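Local coordinates for putative metal-sulfur cluster biosynthesis proteins YuaD (Bacillus subtilis, PDB 1ORU), which is of unknown function but has a MOSC domain, may bind molybdenum and pyridoxal phosphate, and possibly serves metal-sulfur cluster biosynthesis, at residues A[4-10]-A[179-185]; A[105-109]-A[159-163]. The contacts are given in a common frame with arbitrary orientation. Where two conformers were deposited one is given. Residues are numbered along the deposited sequence.

Interaction 1: A[4-10]-A[179-185]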
loop_
_atom_site.group_PDB
_atom_site.type_symbol
_atom_site.label_atom_id
_atom_site.label_comp_id
_atom_site.label_asym_id
_atom_site.label_seq_id
_atom_site.Cartn_x
_atom_site.Cartn_y
_atom_site.Cartn_z
HETATM N N MSE A 4 10.579 -14.458 1.352
HETATM C CA MSE A 4 9.621 -13.472 1.934
HETATM C C MSE A 4 8.296 -13.525 1.182
HETATM O O MSE A 4 7.401 -12.707 1.413
HETATM C CB MSE A 4 10.198 -12.062 1.840
HETATM C CG MSE A 4 10.580 -11.664 0.429
HETATM SE SE MSE A 4 11.308 -9.885 0.322
HETATM C CE MSE A 4 9.772 -8.963 -0.394
ATOM N N TRP A 5 8.184 -14.499 0.284
ATOM C CA TRP A 5 6.991 -14.695 -0.530
ATOM C C TRP A 5 6.525 -16.144 -0.450
ATOM O O TRP A 5 7.123 -17.012 -1.079
ATOM C CB TRP A 5 7.292 -14.361 -2.001
ATOM C CG TRP A 5 7.546 -12.916 -2.272
ATOM C CD1 TRP A 5 8.715 -12.347 -2.709
ATOM C CD2 TRP A 5 6.626 -11.843 -2.083
ATOM N NE1 TRP A 5 8.573 -10.980 -2.797
ATOM C CE2 TRP A 5 7.298 -10.647 -2.419
ATOM C CE3 TRP A 5 5.294 -11.775 -1.660
ATOM C CZ2 TRP A 5 6.683 -9.396 -2.342
ATOM C CZ3 TRP A 5 4.685 -10.534 -1.583
ATOM C CH2 TRP A 5 5.378 -9.363 -1.923
ATOM N N LYS A 6 5.476 -16.419 0.320
ATOM C CA LYS A 6 4.972 -17.790 0.387
ATOM C C LYS A 6 3.755 -17.863 -0.530
ATOM O O LYS A 6 2.824 -17.066 -0.405
ATOM C CB LYS A 6 4.579 -18.180 1.819
ATOM C CG LYS A 6 3.416 -17.395 2.408
ATOM C CD LYS A 6 2.972 -17.961 3.761
ATOM C CE LYS A 6 1.930 -17.061 4.430
ATOM N NZ LYS A 6 1.427 -17.590 5.731
ATOM N N ARG A 7 3.770 -18.810 -1.460
ATOM C CA ARG A 7 2.667 -18.957 -2.401
ATOM C C ARG A 7 1.628 -19.992 -2.006
ATOM O O ARG A 7 1.956 -21.046 -1.466
ATOM C CB ARG A 7 3.205 -19.304 -3.791
ATOM C CG ARG A 7 3.921 -18.161 -4.477
ATOM C CD ARG A 7 4.680 -18.647 -5.694
ATOM N NE ARG A 7 5.673 -19.647 -5.319
ATOM C CZ ARG A 7 6.537 -20.198 -6.162
ATOM N NH1 ARG A 7 6.536 -19.847 -7.442
ATOM N NH2 ARG A 7 7.403 -21.102 -5.722
HETATM N N MSE A 8 0.363 -19.671 -2.265
HETATM C CA MSE A 8 -0.752 -20.560 -1.954
HETATM C C MSE A 8 -1.864 -20.368 -2.982
HETATM O O MSE A 8 -2.010 -19.285 -3.553
HETATM C CB MSE A 8 -1.278 -20.277 -0.543
HETATM C CG MSE A 8 -1.700 -18.834 -0.307
HETATM SE SE MSE A 8 -2.034 -18.435 1.558
HETATM C CE MSE A 8 -0.252 -17.897 2.062
ATOM N N THR A 9 -2.638 -21.423 -3.223
ATOM C CA THR A 9 -3.728 -21.365 -4.187
ATOM C C THR A 9 -5.070 -21.248 -3.475
ATOM O O THR A 9 -5.305 -21.916 -2.466
ATOM C CB THR A 9 -3.736 -22.627 -5.071
ATOM O OG1 THR A 9 -2.519 -22.680 -5.827
ATOM C CG2 THR A 9 -4.919 -22.606 -6.029
ATOM N N ALA A 10 -5.931 -20.376 -3.990
ATOM C CA ALA A 10 -7.267 -20.185 -3.439
ATOM C C ALA A 10 -8.230 -20.027 -4.610
ATOM O O ALA A 10 -7.862 -20.276 -5.763
ATOM C CB ALA A 10 -7.316 -18.961 -2.532
ATOM N N ILE A 179 -7.073 -18.662 -7.868
ATOM C CA ILE A 179 -6.139 -17.561 -7.705
ATOM C C ILE A 179 -4.848 -17.984 -7.022
ATOM O O ILE A 179 -4.815 -18.949 -6.247
ATOM C CB ILE A 179 -6.773 -16.393 -6.915
ATOM C CG1 ILE A 179 -7.338 -16.892 -5.580
ATOM C CG2 ILE A 179 -7.856 -15.746 -7.758
ATOM C CD1 ILE A 179 -7.851 -15.774 -4.679
ATOM N N GLU A 180 -3.785 -17.251 -7.328
ATOM C CA GLU A 180 -2.469 -17.506 -6.767
ATOM C C GLU A 180 -2.177 -16.386 -5.781
ATOM O O GLU A 180 -2.101 -15.223 -6.173
ATOM C CB GLU A 180 -1.424 -17.487 -7.882
ATOM C CG GLU A 180 -0.050 -17.967 -7.472
ATOM C CD GLU A 180 0.024 -19.474 -7.368
ATOM O OE1 GLU A 180 1.129 -19.998 -7.106
ATOM O OE2 GLU A 180 -1.023 -20.134 -7.553
ATOM N N VAL A 181 -2.027 -16.727 -4.504
ATOM C CA VAL A 181 -1.749 -15.716 -3.494
ATOM C C VAL A 181 -0.271 -15.729 -3.131
ATOM O O VAL A 181 0.284 -16.780 -2.805
ATOM C CB VAL A 181 -2.590 -15.952 -2.215
ATOM C CG1 VAL A 181 -2.278 -14.879 -1.168
ATOM C CG2 VAL A 181 -4.080 -15.938 -2.568
ATOM N N HIS A 182 0.366 -14.564 -3.236
ATOM C CA HIS A 182 1.774 -14.409 -2.889
ATOM C C HIS A 182 1.756 -13.628 -1.581
ATOM O O HIS A 182 1.620 -12.397 -1.574
ATOM C CB HIS A 182 2.504 -13.637 -3.988
ATOM C CG HIS A 182 2.486 -14.330 -5.315
ATOM N ND1 HIS A 182 3.507 -15.152 -5.742
ATOM C CD2 HIS A 182 1.543 -14.367 -6.285
ATOM C CE1 HIS A 182 3.193 -15.666 -6.918
ATOM N NE2 HIS A 182 2.004 -15.207 -7.269
ATOM N N SER A 183 1.855 -14.360 -0.475
ATOM C CA SER A 183 1.806 -13.771 0.857
ATOM C C SER A 183 3.141 -13.180 1.296
ATOM O O SER A 183 4.142 -13.890 1.412
ATOM C CB SER A 183 1.332 -14.827 1.860
ATOM O OG SER A 183 0.977 -14.244 3.100
ATOM N N TYR A 184 3.143 -11.873 1.544
ATOM C CA TYR A 184 4.348 -11.160 1.961
ATOM C C TYR A 184 4.786 -11.542 3.373
ATOM O O TYR A 184 3.954 -11.680 4.274
ATOM C CB TYR A 184 4.108 -9.651 1.892
ATOM C CG TYR A 184 5.299 -8.811 2.309
ATOM C CD1 TYR A 184 6.486 -8.832 1.574
ATOM C CD2 TYR A 184 5.237 -7.988 3.434
ATOM C CE1 TYR A 184 7.581 -8.052 1.950
ATOM C CE2 TYR A 184 6.328 -7.202 3.819
ATOM C CZ TYR A 184 7.494 -7.240 3.071
ATOM O OH TYR A 184 8.571 -6.461 3.440
ATOM N N GLN A 185 6.097 -11.687 3.560
ATOM C CA GLN A 185 6.665 -12.055 4.855
ATOM C C GLN A 185 7.648 -11.010 5.382
ATOM O O GLN A 185 7.903 -10.016 4.670
ATOM C CB GLN A 185 7.377 -13.406 4.746
ATOM C CG GLN A 185 6.525 -14.495 4.125
ATOM C CD GLN A 185 5.242 -14.740 4.893
ATOM O OE1 GLN A 185 4.357 -15.454 4.428
ATOM N NE2 GLN A 185 5.137 -14.151 6.079
HETATM O O HOH W 1 0.429 -21.732 -5.208
#

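Interaction 2: A[105-109]-A[159-163]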
loop_
_atom_site.group_PDB
_atom_site.type_symbol
_atom_site.label_atom_id
_atom_site.label_comp_id
_atom_site.label_asym_id
_atom_site.label_seq_id
_atom_site.Cartn_x
_atom_site.Cartn_y
_atom_site.Cartn_z
ATOM N N ASP A 105 -8.115 -16.999 6.846
ATOM C CA ASP A 105 -7.424 -15.930 7.558
ATOM C C ASP A 105 -7.057 -14.795 6.610
ATOM O O ASP A 105 -6.028 -14.137 6.776
ATOM C CB ASP A 105 -6.163 -16.464 8.238
ATOM C CG ASP A 105 -6.474 -17.350 9.426
ATOM O OD1 ASP A 105 -7.137 -16.871 10.371
ATOM O OD2 ASP A 105 -6.057 -18.524 9.416
ATOM N N LEU A 106 -7.916 -14.572 5.620
ATOM C CA LEU A 106 -7.707 -13.524 4.623
ATOM C C LEU A 106 -7.372 -12.160 5.200
ATOM O O LEU A 106 -6.477 -11.467 4.709
ATOM C CB LEU A 106 -8.958 -13.372 3.757
ATOM C CG LEU A 106 -8.970 -12.165 2.812
ATOM C CD1 LEU A 106 -7.936 -12.364 1.711
ATOM C CD2 LEU A 106 -10.370 -11.992 2.225
ATOM N N THR A 107 -8.100 -11.765 6.233
ATOM C CA THR A 107 -7.895 -10.458 6.833
ATOM C C THR A 107 -6.462 -10.230 7.312
ATOM O O THR A 107 -6.006 -9.083 7.397
ATOM C CB THR A 107 -8.900 -10.238 7.986
ATOM O OG1 THR A 107 -10.234 -10.375 7.472
ATOM C CG2 THR A 107 -8.746 -8.846 8.579
ATOM N N SER A 108 -5.741 -11.310 7.597
ATOM C CA SER A 108 -4.358 -11.186 8.057
ATOM C C SER A 108 -3.336 -11.057 6.927
ATOM O O SER A 108 -2.156 -10.838 7.193
ATOM C CB SER A 108 -3.971 -12.380 8.931
ATOM O OG SER A 108 -4.723 -12.393 10.130
ATOM N N LEU A 109 -3.770 -11.205 5.680
ATOM C CA LEU A 109 -2.843 -11.096 4.553
ATOM C C LEU A 109 -2.133 -9.745 4.632
ATOM O O LEU A 109 -2.768 -8.692 4.578
ATOM C CB LEU A 109 -3.595 -11.218 3.229
ATOM C CG LEU A 109 -2.725 -11.316 1.971
ATOM C CD1 LEU A 109 -1.929 -12.617 1.982
ATOM C CD2 LEU A 109 -3.610 -11.251 0.740
ATOM N N GLY A 159 -11.180 -7.672 12.517
ATOM C CA GLY A 159 -10.185 -8.712 12.337
ATOM C C GLY A 159 -10.571 -9.815 11.368
ATOM O O GLY A 159 -9.754 -10.686 11.070
ATOM N N ILE A 160 -11.812 -9.795 10.887
ATOM C CA ILE A 160 -12.288 -10.804 9.945
ATOM C C ILE A 160 -13.235 -10.194 8.921
ATOM O O ILE A 160 -14.124 -10.869 8.408
ATOM C CB ILE A 160 -13.035 -11.971 10.662
ATOM C CG1 ILE A 160 -14.189 -11.423 11.507
ATOM C CG2 ILE A 160 -12.066 -12.762 11.523
ATOM C CD1 ILE A 160 -14.988 -12.512 12.240
ATOM N N ARG A 161 -13.040 -8.920 8.607
ATOM C CA ARG A 161 -13.920 -8.265 7.654
ATOM C C ARG A 161 -13.314 -8.162 6.253
ATOM O O ARG A 161 -13.896 -7.543 5.365
ATOM C CB ARG A 161 -14.317 -6.878 8.175
ATOM C CG ARG A 161 -15.471 -6.232 7.418
ATOM C CD ARG A 161 -15.052 -4.889 6.871
ATOM N NE ARG A 161 -16.099 -4.216 6.105
ATOM C CZ ARG A 161 -16.534 -4.593 4.906
ATOM N NH1 ARG A 161 -16.023 -5.664 4.301
ATOM N NH2 ARG A 161 -17.466 -3.875 4.293
ATOM N N GLY A 162 -12.150 -8.771 6.049
ATOM C CA GLY A 162 -11.532 -8.731 4.733
ATOM C C GLY A 162 -10.483 -7.652 4.521
ATOM O O GLY A 162 -10.081 -6.959 5.457
ATOM N N ILE A 163 -10.061 -7.497 3.268
ATOM C CA ILE A 163 -9.032 -6.533 2.901
ATOM C C ILE A 163 -9.433 -5.672 1.708
ATOM O O ILE A 163 -10.453 -5.917 1.054
ATOM C CB ILE A 163 -7.727 -7.266 2.516
ATOM C CG1 ILE A 163 -7.977 -8.137 1.271
ATOM C CG2 ILE A 163 -7.254 -8.130 3.680
ATOM C CD1 ILE A 163 -6.774 -8.941 0.789
HETATM O O HOH W 2 -7.125 -10.786 11.401
#

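Interaction 1: A[4-10]-A[179-185]
Here the two ends of the modelled chain pair as antiparallel strands of the curved, mixed beta-sheet of the MOSC fold; the axes of strand segments 5-10 and 179-184 approach to 4.5 Å. Begin at the N terminus: Gln185 N donates a 2.7 Å hydrogen bond to Met4 O. The rather poorly ordered side chain of Met4, a selenomethionine, brings Met4 CE to 3.3 Å from the ring edge of Tyr184 at CE1. Trp5, in a non-hydrogen-bonded pair with Tyr184, folds its indole over the neighbouring strand, so that Trp5 CZ3 lies 3.6 Å from Tyr184 CB; the two rings meet obliquely, planes at 55°. Met56 of the second subunit packs on both Trp5 and His182, so this face looks toward the dimer partner. Lys6 exchanges two backbone hydrogen bonds with Ser183 and stretches its aliphatic chain past it, with Lys6 CE 3.3 Å from Ser183 OG. Arg7 then returns to the Trp5 face, with Arg7 CG 3.3 Å from His182 ND1. On the other face, selenomethionine Met8 sets CG 3.6 Å from Val181 CB, and its backbone pairs through Met8 N to Val181 O (2.9 Å) and Val181 N to Met8 O (2.7 Å). A water bridges the next pair, 3.2 Å from Thr9 OG1 and donating to Glu180 OE1 at 2.7 Å. Ala10 and Ile179 form the last pair of these segments, hydrogen-bonded from Ala10 N to Ile179 O at 2.9 Å and from Ile179 N to Ala10 O at 2.8 Å.

Interaction 2: A[105-109]-A[159-163]
This is a buried loop-to-loop contact inside the MOSC fold, where a single 3-10 turn at 106-108 docks against the glycine-containing loop that leads from helix 149-156 into strand 163-169. Backbone hydrogen bonds from Ser108 N to Asp105 O (3.0 Å) and from Leu109 N to Leu106 O (2.9 Å) tie the turn together, and it presents Thr107 to the loop. The Thr107 hydroxyl is the polar centre: Thr107 OG1 accepts the one direct hydrogen bond between the segments, 2.9 Å from Gly162 N, and is also hydrogen-bonded to Glu76 of helix 74-84, so one side chain links turn, loop and helix. Thr107 CB sits 3.2 Å from Gly159 O. The backbone angles of Gly159 and Gly162, both with positive phi, would jam a CB against the preceding carbonyl oxygen, which accounts for glycine at each bend. Ile163, where strand 163-169 begins, supplies the apolar part: Ile163 CD1 meets two leucines, at 3.7 Å from Leu106 CD1 and 3.9 Å from Leu109 CD2, while Ile163 CG2 touches the backbone at Leu106 O, 3.6 Å away. Ile71 of strand 69-73 packs on both Leu106 and Ile163. At the margin a water lies 3.2 Å from Ser108 OG and donates to Gly159 O at 2.7 Å.

Overall arrangement
Starting at the N terminus, the chain enters strand 5-17, and interaction 1 is completed only when strand 178-184 arrives at the C terminus, closing a loop around nearly the whole modelled chain. Nested within it, interaction 2 closes a smaller loop: the turn after strand 98-101 meets the entry to strand 163-169, with helices 133-142 and 149-156 in between. Their centres lie 14 Å apart, yet they touch through Leu109, whose CD1 is 3.5 Å from Ser183 OG and 3.9 Å from Val181 CG1. One face of the terminal strand pair, with Trp5 and His182, meets the second subunit; Leu109 packs on the opposite face, connecting it with the interior.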